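Local structure of GDP-L-fucose synthase (Campylobacter jejuni subsp. jejuni serotype O:2, 7M13) at residues I11-H16 and E26-R31; I261-L266 and K273-N278; V290-K295 and G302-N307. The protein acts as an NADPH-binding GDP-D-glycero-L-gluco-heptose synthase in capsular polysaccharide biosynthesis, and is related in sequence to the GDP-L-fucose synthases. All coordinates share one frame; numbering follows the deposited sequence.

Contact 1. Residues I11-H16 and E26-R31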
loop_
_atom_site.group_PDB
_atom_site.type_symbol
_atom_site.label_atom_id
_atom_site.label_comp_id
_atom_site.label_asym_id
_atom_site.label_seq_id
_atom_site.Cartn_x
_atom_site.Cartn_y
_atom_site.Cartn_z
ATOM N N ILE B 11 -17.754 -18.712 -12.189
ATOM C CA ILE B 11 -16.902 -18.452 -11.003
ATOM C C ILE B 11 -15.457 -18.601 -11.411
ATOM O O ILE B 11 -15.057 -19.664 -11.852
ATOM C CB ILE B 11 -17.236 -19.426 -9.858
ATOM C CG1 ILE B 11 -18.700 -19.278 -9.480
ATOM C CG2 ILE B 11 -16.278 -19.205 -8.681
ATOM C CD1 ILE B 11 -19.203 -20.351 -8.525
ATOM N N TYR B 12 -14.646 -17.548 -11.217
ATOM C CA TYR B 12 -13.187 -17.586 -11.428
ATOM C C TYR B 12 -12.493 -17.786 -10.087
ATOM O O TYR B 12 -12.749 -17.021 -9.168
ATOM C CB TYR B 12 -12.749 -16.303 -12.135
ATOM C CG TYR B 12 -11.265 -16.096 -12.250
ATOM C CD1 TYR B 12 -10.394 -17.112 -12.610
ATOM C CD2 TYR B 12 -10.721 -14.853 -11.932
ATOM C CE1 TYR B 12 -9.033 -16.898 -12.710
ATOM C CE2 TYR B 12 -9.367 -14.628 -12.055
ATOM C CZ TYR B 12 -8.520 -15.652 -12.393
ATOM O OH TYR B 12 -7.179 -15.439 -12.440
ATOM N N ILE B 13 -11.720 -18.844 -9.976
ATOM C CA ILE B 13 -10.775 -19.071 -8.852
ATOM C C ILE B 13 -9.383 -18.753 -9.366
ATOM O O ILE B 13 -8.814 -19.544 -10.114
ATOM C CB ILE B 13 -10.884 -20.491 -8.262
ATOM C CG1 ILE B 13 -12.320 -20.789 -7.826
ATOM C CG2 ILE B 13 -9.919 -20.650 -7.086
ATOM C CD1 ILE B 13 -13.078 -21.703 -8.735
ATOM N N ALA B 14 -8.818 -17.626 -8.943
ATOM C CA ALA B 14 -7.451 -17.228 -9.301
ATOM C C ALA B 14 -6.499 -18.027 -8.433
ATOM O O ALA B 14 -6.802 -18.149 -7.223
ATOM C CB ALA B 14 -7.292 -15.749 -9.121
ATOM N N GLY B 15 -5.436 -18.583 -8.982
ATOM C CA GLY B 15 -4.492 -19.403 -8.209
ATOM C C GLY B 15 -5.076 -20.739 -7.829
ATOM O O GLY B 15 -4.873 -21.200 -6.679
ATOM N N HIS B 16 -5.772 -21.391 -8.749
ATOM C CA HIS B 16 -6.605 -22.564 -8.401
ATOM C C HIS B 16 -5.762 -23.781 -8.033
ATOM O O HIS B 16 -6.383 -24.735 -7.490
ATOM C CB HIS B 16 -7.573 -22.922 -9.511
ATOM C CG HIS B 16 -6.916 -23.436 -10.739
ATOM N ND1 HIS B 16 -6.260 -22.610 -11.600
ATOM C CD2 HIS B 16 -6.883 -24.686 -11.258
ATOM C CE1 HIS B 16 -5.813 -23.329 -12.622
ATOM N NE2 HIS B 16 -6.201 -24.622 -12.430
ATOM N N GLU B 26 -12.706 -27.908 -5.216
ATOM C CA GLU B 26 -13.365 -29.179 -4.775
ATOM C C GLU B 26 -14.674 -28.907 -4.030
ATOM O O GLU B 26 -15.666 -29.634 -4.241
ATOM C CB GLU B 26 -12.405 -29.999 -3.920
ATOM C CG GLU B 26 -11.273 -30.585 -4.732
ATOM C CD GLU B 26 -10.230 -31.311 -3.898
ATOM O OE1 GLU B 26 -10.259 -31.170 -2.639
ATOM O OE2 GLU B 26 -9.367 -31.979 -4.513
ATOM N N ASN B 27 -14.701 -27.953 -3.112
ATOM C CA ASN B 27 -15.885 -27.635 -2.290
ATOM C C ASN B 27 -16.995 -27.026 -3.169
ATOM O O ASN B 27 -18.163 -27.368 -2.980
ATOM C CB ASN B 27 -15.508 -26.715 -1.136
ATOM C CG ASN B 27 -15.006 -27.525 0.030
ATOM O OD1 ASN B 27 -15.832 -28.080 0.750
ATOM N ND2 ASN B 27 -13.699 -27.706 0.142
ATOM N N LEU B 28 -16.664 -26.175 -4.142
ATOM C CA LEU B 28 -17.680 -25.634 -5.075
ATOM C C LEU B 28 -18.283 -26.790 -5.903
ATOM O O LEU B 28 -19.500 -26.831 -5.948
ATOM C CB LEU B 28 -17.020 -24.579 -5.957
ATOM C CG LEU B 28 -16.762 -23.260 -5.240
ATOM C CD1 LEU B 28 -15.794 -22.438 -6.043
ATOM C CD2 LEU B 28 -18.061 -22.504 -5.005
ATOM N N GLN B 29 -17.448 -27.650 -6.481
ATOM C CA GLN B 29 -17.951 -28.787 -7.315
ATOM C C GLN B 29 -18.881 -29.636 -6.439
ATOM O O GLN B 29 -19.989 -30.045 -6.902
ATOM C CB GLN B 29 -16.775 -29.526 -7.926
ATOM C CG GLN B 29 -16.163 -28.761 -9.088
ATOM C CD GLN B 29 -14.877 -29.346 -9.616
ATOM O OE1 GLN B 29 -14.163 -30.076 -8.925
ATOM N NE2 GLN B 29 -14.534 -28.961 -10.827
ATOM N N LYS B 30 -18.501 -29.889 -5.193
ATOM C CA LYS B 30 -19.285 -30.802 -4.316
ATOM C C LYS B 30 -20.684 -30.225 -4.047
ATOM O O LYS B 30 -21.619 -30.995 -3.703
ATOM C CB LYS B 30 -18.531 -31.092 -3.017
ATOM C CG LYS B 30 -19.278 -32.025 -2.069
ATOM C CD LYS B 30 -18.754 -32.063 -0.642
ATOM C CE LYS B 30 -19.322 -33.231 0.141
ATOM N NZ LYS B 30 -18.302 -33.766 1.070
ATOM N N ARG B 31 -20.862 -28.914 -4.146
ATOM C CA ARG B 31 -22.125 -28.201 -3.909
ATOM C C ARG B 31 -22.858 -27.920 -5.231
ATOM O O ARG B 31 -23.892 -27.239 -5.162
ATOM C CB ARG B 31 -21.829 -26.917 -3.130
ATOM C CG ARG B 31 -21.191 -27.199 -1.779
ATOM C CD ARG B 31 -20.819 -25.870 -1.179
ATOM N NE ARG B 31 -19.832 -26.016 -0.131
ATOM C CZ ARG B 31 -19.818 -25.282 0.958
ATOM N NH1 ARG B 31 -20.747 -24.355 1.150
ATOM N NH2 ARG B 31 -18.899 -25.513 1.873
#

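Contact 2. Residues I261-L266 and K273-N278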
loop_
_atom_site.group_PDB
_atom_site.type_symbol
_atom_site.label_atom_id
_atom_site.label_comp_id
_atom_site.label_asym_id
_atom_site.label_seq_id
_atom_site.Cartn_x
_atom_site.Cartn_y
_atom_site.Cartn_z
ATOM N N ILE B 261 -22.589 -12.402 3.016
ATOM C CA ILE B 261 -21.942 -11.201 3.617
ATOM C C ILE B 261 -21.674 -10.211 2.496
ATOM O O ILE B 261 -20.832 -10.468 1.631
ATOM C CB ILE B 261 -20.664 -11.567 4.376
ATOM C CG1 ILE B 261 -20.941 -12.546 5.511
ATOM C CG2 ILE B 261 -20.015 -10.281 4.885
ATOM C CD1 ILE B 261 -19.699 -13.081 6.147
ATOM N N ASP B 262 -22.398 -9.102 2.528
ATOM C CA ASP B 262 -22.261 -8.002 1.567
ATOM C C ASP B 262 -21.613 -6.810 2.277
ATOM O O ASP B 262 -21.612 -6.736 3.504
ATOM C CB ASP B 262 -23.623 -7.690 0.955
ATOM C CG ASP B 262 -24.194 -8.874 0.172
ATOM O OD1 ASP B 262 -23.451 -9.476 -0.653
ATOM O OD2 ASP B 262 -25.388 -9.212 0.385
ATOM N N PHE B 263 -21.073 -5.870 1.524
ATOM C CA PHE B 263 -20.422 -4.699 2.130
ATOM C C PHE B 263 -21.402 -3.978 3.064
ATOM O O PHE B 263 -20.984 -3.552 4.137
ATOM C CB PHE B 263 -19.886 -3.775 1.034
ATOM C CG PHE B 263 -19.111 -2.611 1.576
ATOM C CD1 PHE B 263 -19.558 -1.314 1.414
ATOM C CD2 PHE B 263 -17.941 -2.813 2.296
ATOM C CE1 PHE B 263 -18.845 -0.248 1.922
ATOM C CE2 PHE B 263 -17.217 -1.740 2.780
ATOM C CZ PHE B 263 -17.674 -0.458 2.585
ATOM N N LYS B 264 -22.680 -3.869 2.673
ATOM C CA LYS B 264 -23.694 -3.194 3.526
ATOM C C LYS B 264 -23.752 -3.854 4.915
ATOM O O LYS B 264 -23.947 -3.115 5.888
ATOM C CB LYS B 264 -25.048 -3.149 2.810
ATOM C CG LYS B 264 -25.690 -4.496 2.535
ATOM C CD LYS B 264 -27.162 -4.369 2.157
ATOM C CE LYS B 264 -27.931 -5.665 2.315
ATOM N NZ LYS B 264 -28.282 -6.235 0.993
ATOM N N ASP B 265 -23.470 -5.157 5.035
ATOM C CA ASP B 265 -23.488 -5.869 6.346
ATOM C C ASP B 265 -22.299 -5.441 7.208
ATOM O O ASP B 265 -22.350 -5.591 8.441
ATOM C CB ASP B 265 -23.532 -7.378 6.164
ATOM C CG ASP B 265 -24.738 -7.853 5.360
ATOM O OD1 ASP B 265 -25.878 -7.354 5.631
ATOM O OD2 ASP B 265 -24.564 -8.676 4.446
ATOM N N LEU B 266 -21.212 -4.987 6.584
ATOM C CA LEU B 266 -19.955 -4.679 7.294
ATOM C C LEU B 266 -19.892 -3.229 7.755
ATOM O O LEU B 266 -18.972 -2.895 8.517
ATOM C CB LEU B 266 -18.796 -4.986 6.334
ATOM C CG LEU B 266 -18.743 -6.447 5.919
ATOM C CD1 LEU B 266 -17.718 -6.658 4.813
ATOM C CD2 LEU B 266 -18.414 -7.343 7.098
ATOM N N LYS B 273 -14.469 1.649 7.755
ATOM C CA LYS B 273 -13.012 1.413 7.809
ATOM C C LYS B 273 -12.853 0.074 8.500
ATOM O O LYS B 273 -13.741 -0.300 9.294
ATOM C CB LYS B 273 -12.256 2.482 8.602
ATOM C CG LYS B 273 -10.752 2.436 8.463
ATOM C CD LYS B 273 -10.077 3.635 9.143
ATOM C CE LYS B 273 -10.134 3.562 10.654
ATOM N NZ LYS B 273 -9.168 4.505 11.271
ATOM N N ASN B 274 -11.752 -0.630 8.256
ATOM C CA ASN B 274 -11.475 -1.935 8.878
ATOM C C ASN B 274 -12.654 -2.869 8.601
ATOM O O ASN B 274 -13.127 -3.594 9.512
ATOM C CB ASN B 274 -11.171 -1.766 10.365
ATOM C CG ASN B 274 -9.899 -0.971 10.581
ATOM O OD1 ASN B 274 -8.907 -1.165 9.884
ATOM N ND2 ASN B 274 -9.909 -0.084 11.567
ATOM N N THR B 275 -13.088 -2.902 7.352
ATOM C CA THR B 275 -14.186 -3.785 6.905
ATOM C C THR B 275 -13.713 -5.145 6.436
ATOM O O THR B 275 -14.561 -5.925 5.967
ATOM C CB THR B 275 -15.045 -3.102 5.853
ATOM O OG1 THR B 275 -14.253 -2.752 4.719
ATOM C CG2 THR B 275 -15.765 -1.905 6.412
ATOM N N HIS B 276 -12.415 -5.422 6.526
ATOM C CA HIS B 276 -11.901 -6.794 6.384
ATOM C C HIS B 276 -12.427 -7.650 7.532
ATOM O O HIS B 276 -12.912 -7.096 8.554
ATOM C CB HIS B 276 -10.377 -6.809 6.326
ATOM C CG HIS B 276 -9.690 -6.170 7.465
ATOM N ND1 HIS B 276 -9.613 -4.819 7.609
ATOM C CD2 HIS B 276 -9.071 -6.728 8.538
ATOM C CE1 HIS B 276 -8.952 -4.548 8.731
ATOM N NE2 HIS B 276 -8.614 -5.704 9.315
ATOM N N ILE B 277 -12.368 -8.967 7.366
ATOM C CA ILE B 277 -12.912 -9.907 8.391
ATOM C C ILE B 277 -11.856 -10.948 8.683
ATOM O O ILE B 277 -11.449 -11.678 7.777
ATOM C CB ILE B 277 -14.179 -10.606 7.874
ATOM C CG1 ILE B 277 -15.156 -9.674 7.157
ATOM C CG2 ILE B 277 -14.830 -11.371 9.002
ATOM C CD1 ILE B 277 -16.244 -10.413 6.431
ATOM N N ASN B 278 -11.540 -11.130 9.948
ATOM C CA ASN B 278 -10.635 -12.228 10.336
ATOM C C ASN B 278 -11.387 -13.568 10.243
ATOM O O ASN B 278 -12.560 -13.633 10.594
ATOM C CB ASN B 278 -10.157 -12.076 11.766
ATOM C CG ASN B 278 -9.289 -10.870 11.965
ATOM O OD1 ASN B 278 -8.649 -10.374 11.029
ATOM N ND2 ASN B 278 -9.240 -10.420 13.226
#

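Contact 3. Residues V290-K295 and G302-N307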
loop_
_atom_site.group_PDB
_atom_site.type_symbol
_atom_site.label_atom_id
_atom_site.label_comp_id
_atom_site.label_asym_id
_atom_site.label_seq_id
_atom_site.Cartn_x
_atom_site.Cartn_y
_atom_site.Cartn_z
ATOM N N VAL B 290 0.931 -29.140 19.190
ATOM C CA VAL B 290 0.721 -29.523 17.768
ATOM C C VAL B 290 1.635 -30.702 17.429
ATOM O O VAL B 290 1.135 -31.656 16.811
ATOM C CB VAL B 290 0.976 -28.338 16.821
ATOM C CG1 VAL B 290 0.827 -28.757 15.363
ATOM C CG2 VAL B 290 0.046 -27.195 17.149
ATOM N N ALA B 291 2.906 -30.630 17.807
ATOM C CA ALA B 291 3.875 -31.717 17.523
ATOM C C ALA B 291 3.390 -33.018 18.171
ATOM O O ALA B 291 3.417 -34.040 17.483
ATOM C CB ALA B 291 5.261 -31.337 17.945
ATOM N N LEU B 292 2.891 -32.990 19.411
ATOM C CA LEU B 292 2.388 -34.234 20.051
ATOM C C LEU B 292 1.178 -34.744 19.276
ATOM O O LEU B 292 1.051 -35.958 19.101
ATOM C CB LEU B 292 2.035 -33.978 21.518
ATOM C CG LEU B 292 3.209 -33.669 22.438
ATOM C CD1 LEU B 292 2.704 -33.316 23.834
ATOM C CD2 LEU B 292 4.184 -34.838 22.478
ATOM N N MET B 293 0.288 -33.854 18.834
ATOM C CA MET B 293 -0.879 -34.276 18.037
ATOM C C MET B 293 -0.349 -35.011 16.813
ATOM O O MET B 293 -0.901 -36.053 16.444
ATOM C CB MET B 293 -1.700 -33.093 17.524
ATOM C CG MET B 293 -2.684 -32.549 18.481
ATOM S SD MET B 293 -3.606 -31.226 17.612
ATOM C CE MET B 293 -4.410 -30.498 19.034
ATOM N N VAL B 294 0.623 -34.409 16.143
ATOM C CA VAL B 294 1.109 -34.970 14.856
ATOM C C VAL B 294 1.749 -36.328 15.148
ATOM O O VAL B 294 1.436 -37.283 14.413
ATOM C CB VAL B 294 2.086 -34.023 14.149
ATOM C CG1 VAL B 294 2.748 -34.728 12.979
ATOM C CG2 VAL B 294 1.372 -32.753 13.697
ATOM N N LYS B 295 2.569 -36.395 16.197
ATOM C CA LYS B 295 3.290 -37.632 16.625
ATOM C C LYS B 295 2.288 -38.775 16.812
ATOM O O LYS B 295 2.535 -39.898 16.296
ATOM C CB LYS B 295 4.078 -37.385 17.915
ATOM C CG LYS B 295 4.869 -38.598 18.395
ATOM C CD LYS B 295 5.466 -38.483 19.783
ATOM C CE LYS B 295 5.918 -39.830 20.315
ATOM N NZ LYS B 295 6.608 -39.704 21.624
ATOM N N GLY B 302 9.343 -42.722 18.488
ATOM C CA GLY B 302 10.513 -41.957 18.952
ATOM C C GLY B 302 10.126 -40.751 19.796
ATOM O O GLY B 302 8.954 -40.622 20.174
ATOM N N GLU B 303 11.099 -39.890 20.085
ATOM C CA GLU B 303 10.965 -38.754 21.034
ATOM C C GLU B 303 10.593 -37.481 20.279
ATOM O O GLU B 303 10.980 -37.317 19.092
ATOM C CB GLU B 303 12.275 -38.534 21.781
ATOM C CG GLU B 303 12.675 -39.714 22.633
ATOM C CD GLU B 303 14.142 -39.737 23.027
ATOM O OE1 GLU B 303 14.533 -40.679 23.736
ATOM O OE2 GLU B 303 14.886 -38.807 22.634
ATOM N N LEU B 304 9.873 -36.598 20.962
ATOM C CA LEU B 304 9.848 -35.163 20.631
ATOM C C LEU B 304 10.890 -34.465 21.502
ATOM O O LEU B 304 10.835 -34.603 22.746
ATOM C CB LEU B 304 8.437 -34.620 20.858
ATOM C CG LEU B 304 8.286 -33.115 20.658
ATOM C CD1 LEU B 304 8.760 -32.698 19.272
ATOM C CD2 LEU B 304 6.840 -32.688 20.907
ATOM N N VAL B 305 11.799 -33.736 20.864
ATOM C CA VAL B 305 12.890 -32.987 21.550
ATOM C C VAL B 305 12.783 -31.517 21.153
ATOM O O VAL B 305 12.653 -31.240 19.935
ATOM C CB VAL B 305 14.272 -33.563 21.187
ATOM C CG1 VAL B 305 15.386 -32.850 21.933
ATOM C CG2 VAL B 305 14.343 -35.064 21.432
ATOM N N PHE B 306 12.832 -30.606 22.129
ATOM C CA PHE B 306 12.979 -29.153 21.874
ATOM C C PHE B 306 14.414 -28.754 22.196
ATOM O O PHE B 306 14.924 -29.105 23.271
ATOM C CB PHE B 306 11.917 -28.340 22.618
ATOM C CG PHE B 306 10.581 -28.475 21.948
ATOM C CD1 PHE B 306 10.321 -27.804 20.761
ATOM C CD2 PHE B 306 9.623 -29.349 22.442
ATOM C CE1 PHE B 306 9.103 -27.958 20.119
ATOM C CE2 PHE B 306 8.410 -29.514 21.786
ATOM C CZ PHE B 306 8.150 -28.812 20.635
ATOM N N ASN B 307 15.021 -28.053 21.246
ATOM C CA ASN B 307 16.408 -27.543 21.313
ATOM C C ASN B 307 16.348 -26.022 21.501
ATOM O O ASN B 307 15.978 -25.322 20.537
ATOM C CB ASN B 307 17.176 -27.961 20.061
ATOM C CG ASN B 307 18.511 -27.266 19.952
ATOM O OD1 ASN B 307 19.043 -26.797 20.957
ATOM N ND2 ASN B 307 19.040 -27.184 18.743
#

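Contact 1. Residues I11-H16 and E26-R31
Leu28 of helix 19-30 meets Ile11 and Ile13 of strand 11-14, and the meeting is wholly apolar. One methyl, Leu28 CD1, serves both isoleucines: Ile13 CD1 comes to 3.9 Å from it, tip to tip, and Ile11 CG2 lies at 4.2 Å from the same Leu28 CD1. Two residues apart on an extended strand, the isoleucines put their side chains on one face, while Tyr12 between them turns to the other. The first torsion of Ile13 (chi1 -56°) sets CG1 opposite the carbonyl carbon, and its CD1 carries on to the helix. The backbones stay well apart, the nearest CA atoms, Ile11 and Leu28, being 9.3 Å apart, and about 106 Å² is buried in all.

Helix 19-30 bonds its backbone internally, as from Lys30 N to Glu26 O (3.0 Å), while strand 11-14 spends its backbone bonds on its sheet neighbours, so only side chains join the two segments. Just past the strand, Gly15, with positive phi (72°), touches the bound NADP and opens the glycine-rich segment Gly15-Gly21 (GxxGxxG), which runs into helix 19-30 as in Rossmann folds.

This is the first beta-alpha-beta unit of that fold, strand 11-14, helix 19-30 and strand 36-37. Strand 11-14 runs parallel to 36-37 and 63-66; Leu36 packs on both isoleucines, Phe65 on Ile11 and Leu28, and Ile255 of helix 247-260 on Leu28.

Contact 2. Residues I261-L266 and K273-N278
Leu266 N bonds to Phe263 O at 2.8 Å, the shortest polar bond here, and closes a short, weakly bonded helical turn (i to i-3) whose side chains reach Thr275 and Ile277. The turn follows helix 247-260 and leads back to strand 277-278, which pairs in parallel with strand 162-171 in the Rossmann sheet. At its start, Asp265 OD2 accepts the backbone N-H of Asp262 (N to OD2 2.9 Å) through a nearly straight bond (171°), on the anti side and 26° out of the carboxylate plane.

Leu266 spans the contact with both branches. Its CD2 lies 3.8 Å from Ile277 CD1, the two side chains crossing at about a right angle, while its other methyl turns to the backbone of Thr275. Ile277 CD1 also meets Ile261 CG2, tip to tip at 4.1 Å. Ile163 and Ile324 of neighbouring elements pack on Ile277 too, so this buried patch ties the turn to the sheet.

The ring of Phe263 presents its edge to Thr275, whose OG1 is hydrogen-bonded to Glu152. With chi1 at 60°, the Thr275 hydroxyl sits between the backbone N and the carbonyl carbon, leaving OG1 in the ring plane at 3.7 Å from Phe263 CE2.

Contact 3. Residues V290-K295 and G302-N307
Residues 290-295 of helix 287-298 and strand 303-307 run nearly antiparallel, their axes 9.9 Å apart at closest approach and their directions at 160°, with Leu292 and Leu304 the nearest pair of CA atoms.

Leu304 is the apolar link. Its CG stands opposite the backbone N (chi1 175°), which carries the branched end over to the helix, and CD2 does most of the touching. Leu304 CD2 lies 3.6 Å from Ala291 CB, a close apolar contact. The same Leu304 methyl meets Leu292 CD2 at 3.8 Å, and the two leucine side chains cross at about a right angle. Ala291 and Leu292 both meet this methyl from the helix side. Leu304 CD1 reaches Ala291 CB from a little farther off, 4.0 Å, so both branches of the leucine rest on the alanine.

The polar link lies at the far end of the segment. Lys295 is extended throughout, and this straight chain spans the gap to the residue just before the strand. Its NZ donates to Gly302 O at 2.9 Å and lies nearly in line with the C=O bond (162°). The lysine comes in side-on, however, so the bond is bent at the donor: Lys295 CE is itself only 3.1 Å from Gly302 O. The bond links the residue before the strand to the helix, while the apolar pairs hold the strand one turn of helix earlier.

Strand 303-307 pairs in parallel with strand 231-235, forming a two-stranded sheet separate from the Rossmann sheet, and Ile234 packs on Leu304. On its other sides helix 287-298 packs against helix 184-199, through Phe192 on Lys295, and helix 335-347, through Leu335 on Met293.

Overall arrangement
Contacts 1 and 2 both reach the Rossmann sheet, their centres 22 Å apart and their nearest atoms about 12 Å, so they lie on separate parts of it and do not touch. Contact 3 lies across the chain's centre from both, with centres 35 Å from contact 1 and 39 Å from contact 2, in the part built around the small sheet of strands 231-235 and 303-307. The cofactor is nearest contact 1: Gly15 touches it and the side chain of Ile13 is about 9 Å away, whereas that of Ile277 in contact 2 is about 13 Å off. Contact 3 neighbours the probable substrate site instead, Leu304 being about 8 Å from Lys191, side chain to side chain.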